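Local coordinates for alpha-n-acetylglucosaminidase family protein (Clostridium perfringens, PDB 4A41) that binds galactose through a family 32 carbohydrate-binding module, probably to hold its parent family 89 alpha-N-acetylglucosaminidase near carbohydrate substrates, at residues A[59-64]-A[69-74]; A[84-89]-A[138-143]; A[114-119]-A[133-138]. All blocks are in the same frame, centred on the assembly; numbering follows the deposited sequence. Where two conformers were deposited one is given.

Overall arrangement
All three contacts join the two facing antiparallel sheets of one beta-sandwich. Interaction 1 lies at the galactose end, where His60 and Tyr63 meet the sugar beside the tryptophan packing of 59-64 on 69-74. Interaction 2 fills the middle, its centre about 15 Å from that of interaction 1, and the two touch along neighbouring strands: Ile73 O and Leu142 N lie 2.9 Å apart, a probable hydrogen bond. Interaction 3 lies at the sandwich edge, its centre about 8 Å from that of interaction 2 and about 21 Å from that of interaction 1. Interactions 2 and 3 share Thr138, where the chain passes from one sheet to the other.

Interaction 1: residues A[59-64]-A[69-74]; sequences WHTKYN and LPQSIT. With GAL (beta-D-galactopyranose), chain C.
Segments 59-64 and 69-74 face each other without a backbone hydrogen bond, Trp59 lying across from Ile73 with 8.5 Å between their CA atoms and Thr61 across from Gln71. The indole of Trp59 carries most of the contact. Ile73 lies over one face of it: its CB stands 3.9 Å from the centroid of the six-membered ring, 4° off the ring normal, in a CH-pi contact. Ile73 CG2 reaches Trp59 CZ3 at 3.7 Å, while CD1 of the same isoleucine covers Trp59 CG, so both branches spread along the indole. With Trp59 CG anti to the backbone N (chi1 165°), the ring extends toward the other strand; its NE1 is hydrogen-bonded to Ser36 O. Further along, Thr61 CG2 packs against Gln71 CB at 3.7 Å, and Thr61 OG1 is hydrogen-bonded to Ala152 N.

Strands 59-60 and 71-77 belong to opposite sheets of the F5/8 type C beta-sandwich, and the end of strand 59-60 and the loop after it carry part of the galactose site. His60 NE2 is hydrogen-bonded to galactose O4 at 2.7 Å. The other nitrogen fixes the imidazole's rotation: His60 ND1 donates to Thr61 O at 2.8 Å, nearly straight (168°), in the ring plane and onto a carbonyl lone pair. Tyr63 turns one ring face to the sugar, with galactose C6 3.6 Å above its plane, over the centre, while Tyr63 OH is held by Glu44. Glu44, Arg91 and Asn96 supply further hydrogen bonds to galactose.

Interaction 2: residues A[84-89]-A[138-143]; sequences NKFTYL and THVKLV
Strands 84-89 and 139-143 run in roughly the same direction on facing layers, their axes 10.3 Å apart at closest approach and inclined at 45°, with Phe86 across from Val140 and Tyr88 across from Leu142. No hydrogen bond joins them; four buried side chains make the contact. The Phe86 ring is the central piece and meets Val140 and Leu142 of the other strand. Val140 CG1 comes to 3.9 Å from Phe86 CD1 and equally near CE1, so a single methyl sits beside that bond of the ring, the two side chains running past one another in opposing senses. Phe86 CZ reaches on to Leu142 CB at 4.1 Å, here with the leucine lying crosswise to the phenylalanine. A trans chi1 of 179° carries the phenyl ring well off its own strand and into the packed layer between the sheets.

Leu142 is in turn shared by two rings. Its CD2 lies 4.1 Å from Tyr88 CD1 and 4.2 Å from Phe86 CE2, so this methyl sits in the corner where the two rings approach, touching one atom of each. The Tyr88 hydroxyl is hydrogen-bonded to Ser153 O and Ile99 N, so the polar end of a buried ring is satisfied while its CD1 side serves the apolar packing. Leu104 touches both Phe86 and Val140, extending the same apolar patch onto the strand next to 139-144. Packing of sheet on sheet of this kind, large apolar side chains from two inclined antiparallel sheets filling the middle layer, is the core of the beta-sandwich fold of F5/8 type C domains and family 32 carbohydrate-binding modules.

Interaction 3: residues A[114-119]-A[133-138]; sequences RKISEG and NSTKAT
This is a partly exposed polar contact at an edge of the beta-sandwich, linking strands 113-120 and 128-137, each the outermost strand of its own sheet. The axes of strands 114-119 and 133-137 pass 9.6 Å apart at 144° between their directions, too far for backbone pairing, and side chains bridge the distance.

Arg114 does most of the bridging. Its chain is extended from CG to NE and brings one terminal nitrogen to two acceptors. Arg114 NH2 donates to Thr135 OG1 at 3.0 Å, nearly straight at 170°, and the hydroxyl oxygen lies in the guanidinium plane at its edge. The same Arg114 NH2 also donates to Lys136 O at 2.8 Å, a more bent bond of 137° in which the carbonyl oxygen is tilted out of the guanidinium plane. Thr135 presents its hydroxyl to this nitrogen because OG1 is anti to the backbone N.

The other branch of Thr135, CG2, makes the apolar part of the contact. Thr135 CG2 meets Ile116 CD1 at 4.2 Å, methyl against methyl at the ends of the two side chains, and Ile116 also touches Phe132, which joins this pair to the apolar interior. At Ile116 and Ser117 strand 114-119 has a classic beta bulge, both residues facing Leu104 on the neighbouring strand.

The remaining terminal nitrogen, Arg114 NH1, forms a salt bridge with Glu108. One guanidinium thus ties a hydroxyl and a main-chain carbonyl of one sheet to a carboxylate near the other, and that negative partner would be expected to offset the arginine's charge while the two NH2 bonds restrict its rotation.

Interaction 1: residues A[59-64]-A[69-74]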
loop_
_atom_site.group_PDB
_atom_site.type_symbol
_atom_site.label_atom_id
_atom_site.label_comp_id
_atom_site.label_asym_id
_atom_site.label_seq_id
_atom_site.Cartn_x
_atom_site.Cartn_y
_atom_site.Cartn_z
ATOM N N TRP A 59 4.356 -4.593 -5.360
ATOM C CA TRP A 59 4.799 -5.094 -4.048
ATOM C C TRP A 59 4.031 -6.376 -3.791
ATOM O O TRP A 59 2.838 -6.464 -4.133
ATOM C CB TRP A 59 4.441 -4.094 -2.952
ATOM C CG TRP A 59 4.520 -4.653 -1.562
ATOM C CD1 TRP A 59 5.624 -5.170 -0.944
ATOM C CD2 TRP A 59 3.445 -4.757 -0.616
ATOM N NE1 TRP A 59 5.302 -5.599 0.327
ATOM C CE2 TRP A 59 3.979 -5.344 0.559
ATOM C CE3 TRP A 59 2.078 -4.390 -0.640
ATOM C CZ2 TRP A 59 3.198 -5.590 1.693
ATOM C CZ3 TRP A 59 1.300 -4.621 0.498
ATOM C CH2 TRP A 59 1.872 -5.205 1.655
ATOM N N HIS A 60 4.700 -7.363 -3.217
ATOM C CA HIS A 60 4.009 -8.595 -2.790
ATOM C C HIS A 60 4.674 -9.054 -1.505
ATOM O O HIS A 60 5.919 -8.994 -1.375
ATOM C CB HIS A 60 4.181 -9.692 -3.877
ATOM C CG HIS A 60 3.256 -10.882 -3.768
ATOM N ND1 HIS A 60 3.300 -11.790 -2.726
ATOM C CD2 HIS A 60 2.294 -11.335 -4.619
ATOM C CE1 HIS A 60 2.427 -12.759 -2.950
ATOM N NE2 HIS A 60 1.804 -12.509 -4.087
ATOM N N THR A 61 3.879 -9.499 -0.541
ATOM C CA THR A 61 4.438 -10.029 0.694
ATOM C C THR A 61 5.343 -11.231 0.371
ATOM O O THR A 61 5.146 -11.916 -0.640
ATOM C CB THR A 61 3.319 -10.460 1.689
ATOM O OG1 THR A 61 2.325 -11.236 0.997
ATOM C CG2 THR A 61 2.638 -9.208 2.319
ATOM N N LYS A 62 6.311 -11.481 1.254
ATOM C CA LYS A 62 7.242 -12.610 1.109
ATOM C C LYS A 62 6.518 -13.944 1.132
ATOM O O LYS A 62 5.681 -14.195 2.004
ATOM C CB LYS A 62 8.285 -12.568 2.227
ATOM C CG LYS A 62 9.203 -13.805 2.331
ATOM C CD LYS A 62 10.049 -13.952 1.084
ATOM C CE LYS A 62 11.124 -15.004 1.277
ATOM N NZ LYS A 62 12.243 -14.475 2.085
ATOM N N TYR A 63 6.845 -14.800 0.164
ATOM C CA TYR A 63 6.290 -16.139 0.177
ATOM C C TYR A 63 7.433 -17.166 0.035
ATOM O O TYR A 63 8.604 -16.782 -0.036
ATOM C CB TYR A 63 5.153 -16.278 -0.837
ATOM C CG TYR A 63 5.521 -15.961 -2.257
ATOM C CD1 TYR A 63 6.011 -16.958 -3.107
ATOM C CD2 TYR A 63 5.359 -14.665 -2.780
ATOM C CE1 TYR A 63 6.342 -16.661 -4.433
ATOM C CE2 TYR A 63 5.682 -14.364 -4.101
ATOM C CZ TYR A 63 6.161 -15.378 -4.928
ATOM O OH TYR A 63 6.488 -15.111 -6.234
ATOM N N ASN A 64 7.072 -18.449 0.076
ATOM C CA ASN A 64 8.045 -19.566 0.117
ATOM C C ASN A 64 9.102 -19.461 1.252
ATOM O O ASN A 64 10.304 -19.292 0.984
ATOM C CB ASN A 64 8.659 -19.807 -1.286
ATOM C CG ASN A 64 7.596 -20.255 -2.331
ATOM O OD1 ASN A 64 6.551 -20.834 -1.982
ATOM N ND2 ASN A 64 7.867 -19.984 -3.610
ATOM N N LEU A 69 -0.296 -12.679 7.095
ATOM C CA LEU A 69 -0.970 -11.405 7.369
ATOM C C LEU A 69 -1.343 -11.354 8.847
ATOM O O LEU A 69 -1.537 -12.405 9.471
ATOM C CB LEU A 69 -2.200 -11.244 6.488
ATOM C CG LEU A 69 -1.907 -11.218 4.973
ATOM C CD1 LEU A 69 -3.218 -11.029 4.249
ATOM C CD2 LEU A 69 -0.888 -10.104 4.603
ATOM N N PRO A 70 -1.456 -10.146 9.431
ATOM C CA PRO A 70 -1.276 -8.826 8.789
ATOM C C PRO A 70 0.158 -8.497 8.386
ATOM O O PRO A 70 1.126 -8.895 9.052
ATOM C CB PRO A 70 -1.749 -7.837 9.866
ATOM C CG PRO A 70 -2.616 -8.661 10.791
ATOM C CD PRO A 70 -1.933 -10.002 10.825
ATOM N N GLN A 71 0.282 -7.825 7.240
ATOM C CA GLN A 71 1.523 -7.194 6.885
ATOM C C GLN A 71 1.137 -5.842 6.294
ATOM O O GLN A 71 -0.027 -5.620 5.966
ATOM C CB GLN A 71 2.300 -7.976 5.831
ATOM C CG GLN A 71 2.763 -9.397 6.251
ATOM C CD GLN A 71 3.823 -9.433 7.352
ATOM O OE1 GLN A 71 4.627 -8.490 7.541
ATOM N NE2 GLN A 71 3.866 -10.560 8.066
ATOM N N SER A 72 2.105 -4.945 6.228
ATOM C CA SER A 72 1.838 -3.571 5.795
ATOM C C SER A 72 2.936 -3.005 4.897
ATOM O O SER A 72 4.057 -3.515 4.853
ATOM C CB SER A 72 1.659 -2.650 7.010
ATOM O OG SER A 72 2.868 -2.524 7.753
ATOM N N ILE A 73 2.587 -1.919 4.199
ATOM C CA ILE A 73 3.540 -1.155 3.389
ATOM C C ILE A 73 3.401 0.301 3.815
ATOM O O ILE A 73 2.285 0.806 3.945
ATOM C CB ILE A 73 3.334 -1.394 1.861
ATOM C CG1 ILE A 73 4.272 -0.516 1.024
ATOM C CG2 ILE A 73 1.861 -1.130 1.423
ATOM C CD1 ILE A 73 4.455 -0.986 -0.407
ATOM N N THR A 74 4.538 0.944 4.054
ATOM C CA THR A 74 4.553 2.357 4.477
ATOM C C THR A 74 5.205 3.222 3.401
ATOM O O THR A 74 6.294 2.896 2.897
ATOM C CB THR A 74 5.329 2.518 5.798
ATOM O OG1 THR A 74 4.654 1.784 6.811
ATOM C CG2 THR A 74 5.386 3.996 6.211
HETATM C C1 GAL C . 1.943 -17.015 -8.056
HETATM C C2 GAL C . 1.711 -15.548 -8.365
HETATM C C3 GAL C . 2.688 -14.732 -7.508
HETATM C C4 GAL C . 2.526 -15.109 -6.041
HETATM C C5 GAL C . 2.711 -16.621 -5.878
HETATM C C6 GAL C . 2.553 -17.062 -4.424
HETATM O O1 GAL C . 0.993 -17.750 -8.777
HETATM O O2 GAL C . 1.875 -15.276 -9.755
HETATM O O3 GAL C . 2.439 -13.355 -7.763
HETATM O O4 GAL C . 1.211 -14.720 -5.595
HETATM O O5 GAL C . 1.716 -17.235 -6.674
HETATM O O6 GAL C . 2.870 -18.444 -4.259
#

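Interaction 2: residues A[84-89]-A[138-143]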
loop_
_atom_site.group_PDB
_atom_site.type_symbol
_atom_site.label_atom_id
_atom_site.label_comp_id
_atom_site.label_asym_id
_atom_site.label_seq_id
_atom_site.Cartn_x
_atom_site.Cartn_y
_atom_site.Cartn_z
ATOM N N ASN A 84 -5.854 13.835 1.922
ATOM C CA ASN A 84 -7.291 13.568 2.009
ATOM C C ASN A 84 -7.780 12.429 1.154
ATOM O O ASN A 84 -8.965 12.167 1.142
ATOM C CB ASN A 84 -8.060 14.841 1.669
ATOM C CG ASN A 84 -7.605 15.427 0.394
ATOM O OD1 ASN A 84 -7.651 14.774 -0.655
ATOM N ND2 ASN A 84 -7.040 16.644 0.474
ATOM N N LYS A 85 -6.883 11.786 0.401
ATOM C CA LYS A 85 -7.309 10.661 -0.434
ATOM C C LYS A 85 -6.136 9.693 -0.626
ATOM O O LYS A 85 -4.970 10.095 -0.562
ATOM C CB LYS A 85 -7.852 11.189 -1.777
ATOM C CG LYS A 85 -8.342 10.105 -2.754
ATOM C CD LYS A 85 -9.085 10.743 -3.931
ATOM C CE LYS A 85 -8.169 11.263 -5.007
ATOM N NZ LYS A 85 -8.899 11.568 -6.304
ATOM N N PHE A 86 -6.472 8.429 -0.842
ATOM C CA PHE A 86 -5.489 7.377 -1.042
ATOM C C PHE A 86 -6.045 6.397 -2.047
ATOM O O PHE A 86 -7.214 6.028 -1.943
ATOM C CB PHE A 86 -5.216 6.667 0.295
ATOM C CG PHE A 86 -4.223 5.525 0.190
ATOM C CD1 PHE A 86 -2.855 5.751 0.366
ATOM C CD2 PHE A 86 -4.672 4.208 -0.010
ATOM C CE1 PHE A 86 -1.951 4.717 0.313
ATOM C CE2 PHE A 86 -3.758 3.146 -0.082
ATOM C CZ PHE A 86 -2.404 3.397 0.071
ATOM N N THR A 87 -5.245 5.972 -3.027
ATOM C CA THR A 87 -5.762 4.972 -3.962
ATOM C C THR A 87 -4.871 3.747 -3.966
ATOM O O THR A 87 -3.639 3.861 -3.837
ATOM C CB THR A 87 -5.924 5.519 -5.404
ATOM O OG1 THR A 87 -4.642 5.926 -5.933
ATOM C CG2 THR A 87 -6.932 6.713 -5.422
ATOM N N TYR A 88 -5.527 2.584 -4.068
ATOM C CA TYR A 88 -4.869 1.295 -4.128
ATOM C C TYR A 88 -5.234 0.663 -5.458
ATOM O O TYR A 88 -6.419 0.393 -5.699
ATOM C CB TYR A 88 -5.363 0.426 -2.951
ATOM C CG TYR A 88 -5.119 -1.060 -3.089
ATOM C CD1 TYR A 88 -3.829 -1.580 -3.074
ATOM C CD2 TYR A 88 -6.188 -1.935 -3.252
ATOM C CE1 TYR A 88 -3.608 -2.964 -3.192
ATOM C CE2 TYR A 88 -5.967 -3.325 -3.394
ATOM C CZ TYR A 88 -4.673 -3.816 -3.368
ATOM O OH TYR A 88 -4.415 -5.170 -3.482
ATOM N N LEU A 89 -4.227 0.441 -6.312
ATOM C CA LEU A 89 -4.420 -0.271 -7.576
ATOM C C LEU A 89 -3.877 -1.684 -7.427
ATOM O O LEU A 89 -2.669 -1.880 -7.209
ATOM C CB LEU A 89 -3.733 0.450 -8.749
ATOM C CG LEU A 89 -3.902 -0.242 -10.112
ATOM C CD1 LEU A 89 -5.367 -0.118 -10.571
ATOM C CD2 LEU A 89 -2.951 0.369 -11.146
ATOM N N THR A 138 3.497 12.623 7.529
ATOM C CA THR A 138 4.759 12.397 6.816
ATOM C C THR A 138 4.870 10.990 6.253
ATOM O O THR A 138 5.712 10.726 5.380
ATOM C CB THR A 138 5.991 12.617 7.725
ATOM O OG1 THR A 138 5.885 11.829 8.927
ATOM C CG2 THR A 138 6.085 14.104 8.114
ATOM N N HIS A 139 4.009 10.092 6.739
ATOM C CA HIS A 139 4.036 8.669 6.361
ATOM C C HIS A 139 2.610 8.176 6.307
ATOM O O HIS A 139 1.777 8.560 7.140
ATOM C CB HIS A 139 4.739 7.794 7.417
ATOM C CG HIS A 139 6.190 8.100 7.620
ATOM N ND1 HIS A 139 6.637 9.264 8.209
ATOM C CD2 HIS A 139 7.298 7.370 7.344
ATOM C CE1 HIS A 139 7.956 9.252 8.258
ATOM N NE2 HIS A 139 8.384 8.118 7.729
ATOM N N VAL A 140 2.338 7.285 5.352
ATOM C CA VAL A 140 1.067 6.589 5.232
ATOM C C VAL A 140 1.316 5.093 5.157
ATOM O O VAL A 140 2.153 4.652 4.380
ATOM C CB VAL A 140 0.295 7.051 3.960
ATOM C CG1 VAL A 140 -1.017 6.279 3.781
ATOM C CG2 VAL A 140 0.033 8.542 4.023
ATOM N N LYS A 141 0.582 4.336 5.970
ATOM C CA LYS A 141 0.782 2.896 6.075
ATOM C C LYS A 141 -0.517 2.210 5.676
ATOM O O LYS A 141 -1.599 2.429 6.255
ATOM C CB LYS A 141 1.201 2.483 7.495
ATOM C CG LYS A 141 1.287 0.952 7.669
ATOM C CD LYS A 141 1.498 0.508 9.126
ATOM C CE LYS A 141 2.761 1.075 9.741
ATOM N NZ LYS A 141 2.928 0.431 11.103
ATOM N N LEU A 142 -0.419 1.361 4.673
ATOM C CA LEU A 142 -1.535 0.495 4.293
ATOM C C LEU A 142 -1.359 -0.891 4.928
ATOM O O LEU A 142 -0.365 -1.583 4.654
ATOM C CB LEU A 142 -1.662 0.347 2.768
ATOM C CG LEU A 142 -2.774 -0.602 2.293
ATOM C CD1 LEU A 142 -4.161 -0.124 2.677
ATOM C CD2 LEU A 142 -2.643 -0.774 0.764
ATOM N N VAL A 143 -2.290 -1.237 5.817
ATOM C CA VAL A 143 -2.262 -2.522 6.541
ATOM C C VAL A 143 -3.224 -3.488 5.840
ATOM O O VAL A 143 -4.429 -3.251 5.716
ATOM C CB VAL A 143 -2.674 -2.366 8.026
ATOM C CG1 VAL A 143 -2.590 -3.708 8.734
ATOM C CG2 VAL A 143 -1.841 -1.308 8.743
#

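Interaction 3: residues A[114-119]-A[133-138]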
loop_
_atom_site.group_PDB
_atom_site.type_symbol
_atom_site.label_atom_id
_atom_site.label_comp_id
_atom_site.label_asym_id
_atom_site.label_seq_id
_atom_site.Cartn_x
_atom_site.Cartn_y
_atom_site.Cartn_z
ATOM N N ARG A 114 -1.434 6.310 13.633
ATOM C CA ARG A 114 -2.822 6.436 14.047
ATOM C C ARG A 114 -3.729 6.023 12.895
ATOM O O ARG A 114 -3.407 6.301 11.722
ATOM C CB ARG A 114 -3.136 7.867 14.528
ATOM C CG ARG A 114 -3.096 8.963 13.463
ATOM C CD ARG A 114 -3.268 10.377 14.056
ATOM N NE ARG A 114 -3.305 11.404 12.997
ATOM C CZ ARG A 114 -2.255 12.125 12.597
ATOM N NH1 ARG A 114 -1.049 11.947 13.139
ATOM N NH2 ARG A 114 -2.402 13.016 11.634
ATOM N N LYS A 115 -4.797 5.304 13.224
ATOM C CA LYS A 115 -5.731 4.809 12.232
ATOM C C LYS A 115 -6.647 5.909 11.730
ATOM O O LYS A 115 -7.308 6.617 12.517
ATOM C CB LYS A 115 -6.525 3.621 12.778
ATOM C CG LYS A 115 -7.539 3.027 11.804
ATOM C CD LYS A 115 -8.219 1.744 12.363
ATOM C CE LYS A 115 -9.042 2.061 13.607
ATOM N NZ LYS A 115 -9.539 0.768 14.198
ATOM N N ILE A 116 -6.722 6.039 10.408
ATOM C CA ILE A 116 -7.675 6.969 9.785
ATOM C C ILE A 116 -8.783 6.367 8.902
ATOM O O ILE A 116 -9.754 7.055 8.561
ATOM C CB ILE A 116 -6.941 8.118 9.012
ATOM C CG1 ILE A 116 -6.159 7.572 7.800
ATOM C CG2 ILE A 116 -6.050 8.878 9.985
ATOM C CD1 ILE A 116 -5.725 8.688 6.786
ATOM N N SER A 117 -8.633 5.093 8.542
ATOM C CA SER A 117 -9.609 4.403 7.695
ATOM C C SER A 117 -9.515 2.904 7.900
ATOM O O SER A 117 -8.448 2.377 8.222
ATOM C CB SER A 117 -9.374 4.721 6.205
ATOM O OG SER A 117 -10.479 4.318 5.423
ATOM N N GLU A 118 -10.641 2.228 7.694
ATOM C CA GLU A 118 -10.689 0.763 7.755
ATOM C C GLU A 118 -11.930 0.290 7.027
ATOM O O GLU A 118 -12.930 1.001 6.939
ATOM C CB GLU A 118 -10.676 0.254 9.209
ATOM C CG GLU A 118 -11.936 0.604 9.977
ATOM C CD GLU A 118 -11.802 0.343 11.454
ATOM O OE1 GLU A 118 -11.262 -0.705 11.859
ATOM O OE2 GLU A 118 -12.258 1.205 12.236
ATOM N N GLY A 119 -11.852 -0.919 6.495
ATOM C CA GLY A 119 -12.981 -1.485 5.784
ATOM C C GLY A 119 -12.633 -2.704 4.952
ATOM O O GLY A 119 -11.577 -3.340 5.113
ATOM N N ASN A 133 -11.183 12.616 6.153
ATOM C CA ASN A 133 -10.877 13.904 6.798
ATOM C C ASN A 133 -9.436 14.329 6.533
ATOM O O ASN A 133 -8.502 13.547 6.755
ATOM C CB ASN A 133 -11.006 13.742 8.314
ATOM C CG ASN A 133 -12.433 13.480 8.763
ATOM O OD1 ASN A 133 -13.403 13.787 8.043
ATOM N ND2 ASN A 133 -12.572 12.941 9.969
ATOM N N SER A 134 -9.247 15.573 6.124
ATOM C CA SER A 134 -7.892 16.084 5.930
ATOM C C SER A 134 -7.046 15.851 7.186
ATOM O O SER A 134 -7.481 16.141 8.314
ATOM C CB SER A 134 -7.940 17.569 5.610
ATOM O OG SER A 134 -6.629 18.083 5.426
ATOM N N THR A 135 -5.836 15.318 7.010
ATOM C CA THR A 135 -4.992 15.091 8.181
ATOM C C THR A 135 -3.529 15.224 7.790
ATOM O O THR A 135 -3.178 14.964 6.644
ATOM C CB THR A 135 -5.334 13.714 8.828
ATOM O OG1 THR A 135 -4.956 13.694 10.210
ATOM C CG2 THR A 135 -4.695 12.551 8.069
ATOM N N LYS A 136 -2.702 15.642 8.751
ATOM C CA LYS A 136 -1.292 15.902 8.499
ATOM C C LYS A 136 -0.478 14.609 8.613
ATOM O O LYS A 136 -0.609 13.882 9.600
ATOM C CB LYS A 136 -0.765 16.953 9.492
ATOM C CG LYS A 136 0.494 17.626 9.035
ATOM C CD LYS A 136 0.655 19.050 9.569
ATOM C CE LYS A 136 1.510 19.856 8.589
ATOM N NZ LYS A 136 0.975 19.809 7.175
ATOM N N ALA A 137 0.353 14.317 7.620
ATOM C CA ALA A 137 1.122 13.062 7.639
ATOM C C ALA A 137 2.460 13.236 6.958
ATOM O O ALA A 137 2.529 13.875 5.905
ATOM C CB ALA A 137 0.334 11.934 6.919
ATOM N N THR A 138 3.497 12.623 7.529
ATOM C CA THR A 138 4.759 12.397 6.816
ATOM C C THR A 138 4.870 10.990 6.253
ATOM O O THR A 138 5.712 10.726 5.380
ATOM C CB THR A 138 5.991 12.617 7.725
ATOM O OG1 THR A 138 5.885 11.829 8.927
ATOM C CG2 THR A 138 6.085 14.104 8.114
#